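Local coordinates for protein amidohydrolase (Xanthomonas campestris pv. campestris, PDB 4DZH) that probably deaminates adenosine or 5'-methylthioadenosine as a zinc-dependent hydrolase of the ATZ/TRZ family with a TIM-barrel fold, at residues Glu12-Leu17 with Ala37-Asn42; Gly43-Val48 with Lys377-Val382. All blocks are in the same frame, centred on the assembly; numbering follows the deposited sequence.

Contact 1 of 2, residues Glu12-Leu17 with Ala37-Asn42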
loop_
_atom_site.group_PDB
_atom_site.type_symbol
_atom_site.label_atom_id
_atom_site.label_comp_id
_atom_site.label_asym_id
_atom_site.label_seq_id
_atom_site.Cartn_x
_atom_site.Cartn_y
_atom_site.Cartn_z
ATOM N N GLU A 12 -0.433 30.208 31.767
ATOM C CA GLU A 12 0.503 30.846 30.844
ATOM C C GLU A 12 -0.027 30.810 29.412
ATOM O O GLU A 12 -0.524 29.804 28.968
ATOM C CB GLU A 12 1.837 30.105 30.967
ATOM C CG GLU A 12 2.755 30.043 29.769
ATOM C CD GLU A 12 4.007 29.203 30.064
ATOM O OE1 GLU A 12 4.141 28.747 31.216
ATOM O OE2 GLU A 12 4.854 28.988 29.162
ATOM N N PRO A 13 0.039 31.930 28.699
ATOM C CA PRO A 13 -0.561 31.966 27.366
ATOM C C PRO A 13 0.280 31.180 26.356
ATOM O O PRO A 13 1.515 31.164 26.451
ATOM C CB PRO A 13 -0.532 33.454 27.003
ATOM C CG PRO A 13 -0.246 34.191 28.316
ATOM C CD PRO A 13 0.541 33.238 29.145
ATOM N N CYS A 14 -0.380 30.545 25.394
ATOM C CA CYS A 14 0.294 30.022 24.216
ATOM C C CYS A 14 -0.743 30.105 23.094
ATOM O O CYS A 14 -1.926 30.342 23.362
ATOM C CB CYS A 14 0.764 28.592 24.457
ATOM S SG CYS A 14 -0.568 27.339 24.583
ATOM N N ASP A 15 -0.323 29.945 21.842
ATOM C CA ASP A 15 -1.216 30.211 20.710
ATOM C C ASP A 15 -2.195 29.047 20.538
ATOM O O ASP A 15 -3.415 29.234 20.356
ATOM C CB ASP A 15 -0.417 30.300 19.382
ATOM C CG ASP A 15 0.411 31.589 19.238
ATOM O OD1 ASP A 15 0.278 32.517 20.061
ATOM O OD2 ASP A 15 1.200 31.671 18.266
ATOM N N LEU A 16 -1.642 27.842 20.586
ATOM C CA LEU A 16 -2.402 26.645 20.254
ATOM C C LEU A 16 -1.991 25.504 21.179
ATOM O O LEU A 16 -0.797 25.335 21.463
ATOM C CB LEU A 16 -2.095 26.261 18.799
ATOM C CG LEU A 16 -2.672 24.980 18.209
ATOM C CD1 LEU A 16 -4.195 25.037 18.036
ATOM C CD2 LEU A 16 -2.021 24.706 16.872
ATOM N N LEU A 17 -2.965 24.755 21.668
ATOM C CA LEU A 17 -2.707 23.512 22.374
ATOM C C LEU A 17 -3.428 22.386 21.621
ATOM O O LEU A 17 -4.642 22.451 21.418
ATOM C CB LEU A 17 -3.240 23.588 23.814
ATOM C CG LEU A 17 -3.002 22.303 24.611
ATOM C CD1 LEU A 17 -1.522 22.162 24.914
ATOM C CD2 LEU A 17 -3.822 22.239 25.869
ATOM N N ALA A 37 -0.271 16.374 25.248
ATOM C CA ALA A 37 -0.614 17.554 24.468
ATOM C C ALA A 37 0.644 18.269 24.005
ATOM O O ALA A 37 1.733 18.070 24.571
ATOM C CB ALA A 37 -1.480 18.509 25.303
ATOM N N VAL A 38 0.500 19.101 22.977
ATOM C CA VAL A 38 1.625 19.830 22.418
ATOM C C VAL A 38 1.223 21.265 22.327
ATOM O O VAL A 38 0.217 21.602 21.710
ATOM C CB VAL A 38 2.010 19.299 20.987
ATOM C CG1 VAL A 38 3.096 20.186 20.334
ATOM C CG2 VAL A 38 2.504 17.907 21.107
ATOM N N ALA A 39 1.984 22.127 22.986
ATOM C CA ALA A 39 1.681 23.547 22.918
ATOM C C ALA A 39 2.563 24.210 21.873
ATOM O O ALA A 39 3.733 23.855 21.709
ATOM C CB ALA A 39 1.866 24.230 24.295
ATOM N N VAL A 40 2.000 25.205 21.194
ATOM C CA VAL A 40 2.658 25.843 20.062
ATOM C C VAL A 40 2.448 27.335 20.166
ATOM O O VAL A 40 1.344 27.796 20.495
ATOM C CB VAL A 40 2.020 25.321 18.717
ATOM C CG1 VAL A 40 2.722 25.945 17.520
ATOM C CG2 VAL A 40 2.073 23.786 18.632
ATOM N N SER A 41 3.520 28.113 19.950
ATOM C CA SER A 41 3.406 29.580 19.886
ATOM C C SER A 41 4.308 30.044 18.760
ATOM O O SER A 41 5.436 29.569 18.638
ATOM C CB SER A 41 3.857 30.264 21.185
ATOM O OG SER A 41 2.962 29.954 22.238
ATOM N N ASN A 42 3.823 30.981 17.945
ATOM C CA ASN A 42 4.644 31.528 16.867
ATOM C C ASN A 42 5.174 30.440 15.970
ATOM O O ASN A 42 6.290 30.526 15.438
ATOM C CB ASN A 42 5.756 32.435 17.448
ATOM C CG ASN A 42 5.178 33.522 18.273
ATOM O OD1 ASN A 42 5.116 33.425 19.499
ATOM N ND2 ASN A 42 4.668 34.554 17.613
#
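Leu17 lays its CD1 methyl over two alanines of the neighbouring strand. Leu17 CD1 lies 3.7 Å from Ala37 CB. Leu17 CD1 is also 4.0 Å from Ala39 CB. CG stands anti to the backbone N (chi1 180°), which carries the isobutyl end along the strand toward these small residues. Cys14 approaches Ala39 from the strand before the corner, with its SG 4.0 Å from Ala39 CB. The Ala39 methyl is therefore met by both a sulfur and a leucine methyl. On the other face of the sheet Leu16 and Val40 lie side by side, and their CB atoms are 4.2 Å apart.

Beyond the corner, Leu16-Leu17 run antiparallel to Ala39-Val40. Leu16 and Val40 form a hydrogen-bonded pair through Leu16 N to Val40 O and Val40 N to Leu16 O. Asp15 N adds a weak bond to the same Val40 O. Asp15 and Leu16 thus both face Val40, a classic beta bulge. It sits at the corner where the chain leaves strand 12-14. The Ser41 hydroxyl also gives a weak bond to Val40 O, so Val40 O takes one good bond, from Leu16 N, and two weak ones. Beyond the bulge, Asn42 N donates to Asp15 OD2 over 2.7 Å. The bond is almost straight (172° at the hydrogen), but the donor comes from above the carboxylate plane, 47° out of it. This bond ties the corner to the turn that follows strand 36-41.

The contact belongs to the small mixed sheet of the N-terminal region, away from the metal sites. Strand 36-41 runs between strands 16-20 and 44-50. Phe58 of strand 58-60 touches both Cys14 and Ala39, and helix 51-57 packs on Ala37 through Thr51 and Ala54.

Contact 2 of 2, residues Gly43-Val48 with Lys377-Val382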
loop_
_atom_site.group_PDB
_atom_site.type_symbol
_atom_site.label_atom_id
_atom_site.label_comp_id
_atom_site.label_asym_id
_atom_site.label_seq_id
_atom_site.Cartn_x
_atom_site.Cartn_y
_atom_site.Cartn_z
ATOM N N GLY A 43 4.334 29.404 15.740
ATOM C CA GLY A 43 4.735 28.339 14.844
ATOM C C GLY A 43 5.712 27.357 15.444
ATOM O O GLY A 43 6.175 26.442 14.783
ATOM N N VAL A 44 6.112 27.595 16.694
ATOM C CA VAL A 44 7.159 26.766 17.300
ATOM C C VAL A 44 6.595 25.902 18.426
ATOM O O VAL A 44 5.678 26.350 19.150
ATOM C CB VAL A 44 8.274 27.678 17.892
ATOM C CG1 VAL A 44 9.251 26.924 18.761
ATOM C CG2 VAL A 44 9.054 28.361 16.755
ATOM N N ILE A 45 7.093 24.674 18.558
ATOM C CA ILE A 45 6.676 23.808 19.657
ATOM C C ILE A 45 7.287 24.346 20.965
ATOM O O ILE A 45 8.498 24.438 21.058
ATOM C CB ILE A 45 7.142 22.353 19.440
ATOM C CG1 ILE A 45 6.576 21.832 18.098
ATOM C CG2 ILE A 45 6.792 21.514 20.661
ATOM C CD1 ILE A 45 7.001 20.415 17.681
ATOM N N VAL A 46 6.459 24.663 21.963
ATOM C CA VAL A 46 6.965 25.216 23.217
ATOM C C VAL A 46 6.813 24.250 24.407
ATOM O O VAL A 46 7.306 24.522 25.511
ATOM C CB VAL A 46 6.319 26.594 23.550
ATOM C CG1 VAL A 46 6.721 27.619 22.479
ATOM C CG2 VAL A 46 4.789 26.510 23.711
ATOM N N ALA A 47 6.152 23.117 24.183
ATOM C CA ALA A 47 5.948 22.146 25.253
ATOM C C ALA A 47 5.318 20.859 24.735
ATOM O O ALA A 47 4.481 20.899 23.821
ATOM C CB ALA A 47 5.052 22.728 26.333
ATOM N N VAL A 48 5.724 19.738 25.345
ATOM C CA VAL A 48 5.146 18.404 25.097
ATOM C C VAL A 48 4.989 17.714 26.463
ATOM O O VAL A 48 5.985 17.446 27.145
ATOM C CB VAL A 48 6.081 17.502 24.246
ATOM C CG1 VAL A 48 5.371 16.207 23.863
ATOM C CG2 VAL A 48 6.614 18.231 23.010
ATOM N N LYS A 377 11.432 23.030 17.998
ATOM C CA LYS A 377 11.265 22.702 16.597
ATOM C C LYS A 377 9.985 23.318 16.047
ATOM O O LYS A 377 9.076 23.685 16.788
ATOM C CB LYS A 377 11.261 21.189 16.383
ATOM C CG LYS A 377 12.599 20.509 16.595
ATOM C CD LYS A 377 12.727 19.266 15.719
ATOM C CE LYS A 377 14.121 18.655 15.809
ATOM N NZ LYS A 377 14.223 17.344 15.013
ATOM N N GLN A 378 9.916 23.401 14.721
ATOM C CA GLN A 378 8.720 23.908 14.044
ATOM C C GLN A 378 7.543 22.959 14.218
ATOM O O GLN A 378 7.716 21.734 14.254
ATOM C CB GLN A 378 9.009 24.037 12.547
ATOM C CG GLN A 378 10.095 25.069 12.195
ATOM C CD GLN A 378 9.674 26.490 12.492
ATOM O OE1 GLN A 378 8.761 27.025 11.868
ATOM N NE2 GLN A 378 10.362 27.125 13.429
ATOM N N ALA A 379 6.358 23.538 14.335
ATOM C CA ALA A 379 5.145 22.767 14.587
ATOM C C ALA A 379 4.576 22.213 13.277
ATOM O O ALA A 379 3.527 22.651 12.817
ATOM C CB ALA A 379 4.123 23.609 15.291
ATOM N N ASP A 380 5.323 21.298 12.674
ATOM C CA ASP A 380 4.836 20.505 11.526
ATOM C C ASP A 380 4.321 19.171 12.104
ATOM O O ASP A 380 5.120 18.276 12.468
ATOM C CB ASP A 380 5.969 20.205 10.558
ATOM C CG ASP A 380 6.513 21.457 9.807
ATOM O OD1 ASP A 380 6.250 22.623 10.172
ATOM O OD2 ASP A 380 7.219 21.220 8.787
ATOM N N LEU A 381 3.002 19.052 12.179
ATOM C CA LEU A 381 2.355 18.005 12.973
ATOM C C LEU A 381 1.172 17.427 12.226
ATOM O O LEU A 381 0.519 18.150 11.447
ATOM C CB LEU A 381 1.843 18.590 14.283
ATOM C CG LEU A 381 2.926 19.267 15.123
ATOM C CD1 LEU A 381 2.318 20.050 16.260
ATOM C CD2 LEU A 381 3.860 18.207 15.641
ATOM N N VAL A 382 0.902 16.167 12.525
ATOM C CA VAL A 382 -0.211 15.436 11.904
ATOM C C VAL A 382 -0.979 14.633 12.963
ATOM O O VAL A 382 -0.371 13.931 13.791
ATOM C CB VAL A 382 0.347 14.497 10.810
ATOM C CG1 VAL A 382 -0.819 13.619 10.249
ATOM C CG2 VAL A 382 0.944 15.325 9.690
#
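Ile45 reaches alongside Ala379 at a single beta bridge, Val44 with Gln378, which joins the small N-terminal sheet to the chain leading into strand 381-385. Ile45 CG1 passes 4.1 Å from Ala379 CB. CG1 stands beside the backbone N, anti to the carbonyl carbon (chi1 -58°), and chi2 is extended. Ile45 CD1 is thereby carried on toward Leu381, where it comes 4.3 Å from Leu381 CD2.

Val44 and Gln378 cross obliquely. Both CB atoms point away from the opposing segment, but the glutamine chain bends at chi2 (-67°) and brings its amide back. Gln378 NE2 ends 3.8 Å from Val44 CG2. Lys377 CB also points away from segment 43-48, and Lys377 NZ is held by Ser372 OG and by the carbonyls of Gly367 and Ile370.

Ala379 is the centre of an inverse gamma turn, closed by a weak bond from Asp380 N to Gln378 O. Two backbone bonds fix the bridge. Ala379 N donates to Gly43 O, and Ile45 N donates to Lys377 O, 2.8 Å away.

From the N terminus, the chain makes its corner at Asp15 and passes through strand 16-20. Contact 1 then closes a short loop as strand 36-41 returns beside it. The chain turns at Asn42 and Gly43 and goes straight into contact 2, so the two are in series. Contact 2 closes a far longer loop of 328 residues, which holds most of the barrel. Strands 36-41 and 44-50 are neighbours in one sheet, probably bonded from Ala39 to Val46 and Ala47. Val40 also packs on Ala379, so segments 37-42 and 377-382 meet directly. Together the contacts tie the N-terminal strands to the sheet holding strand 381-385.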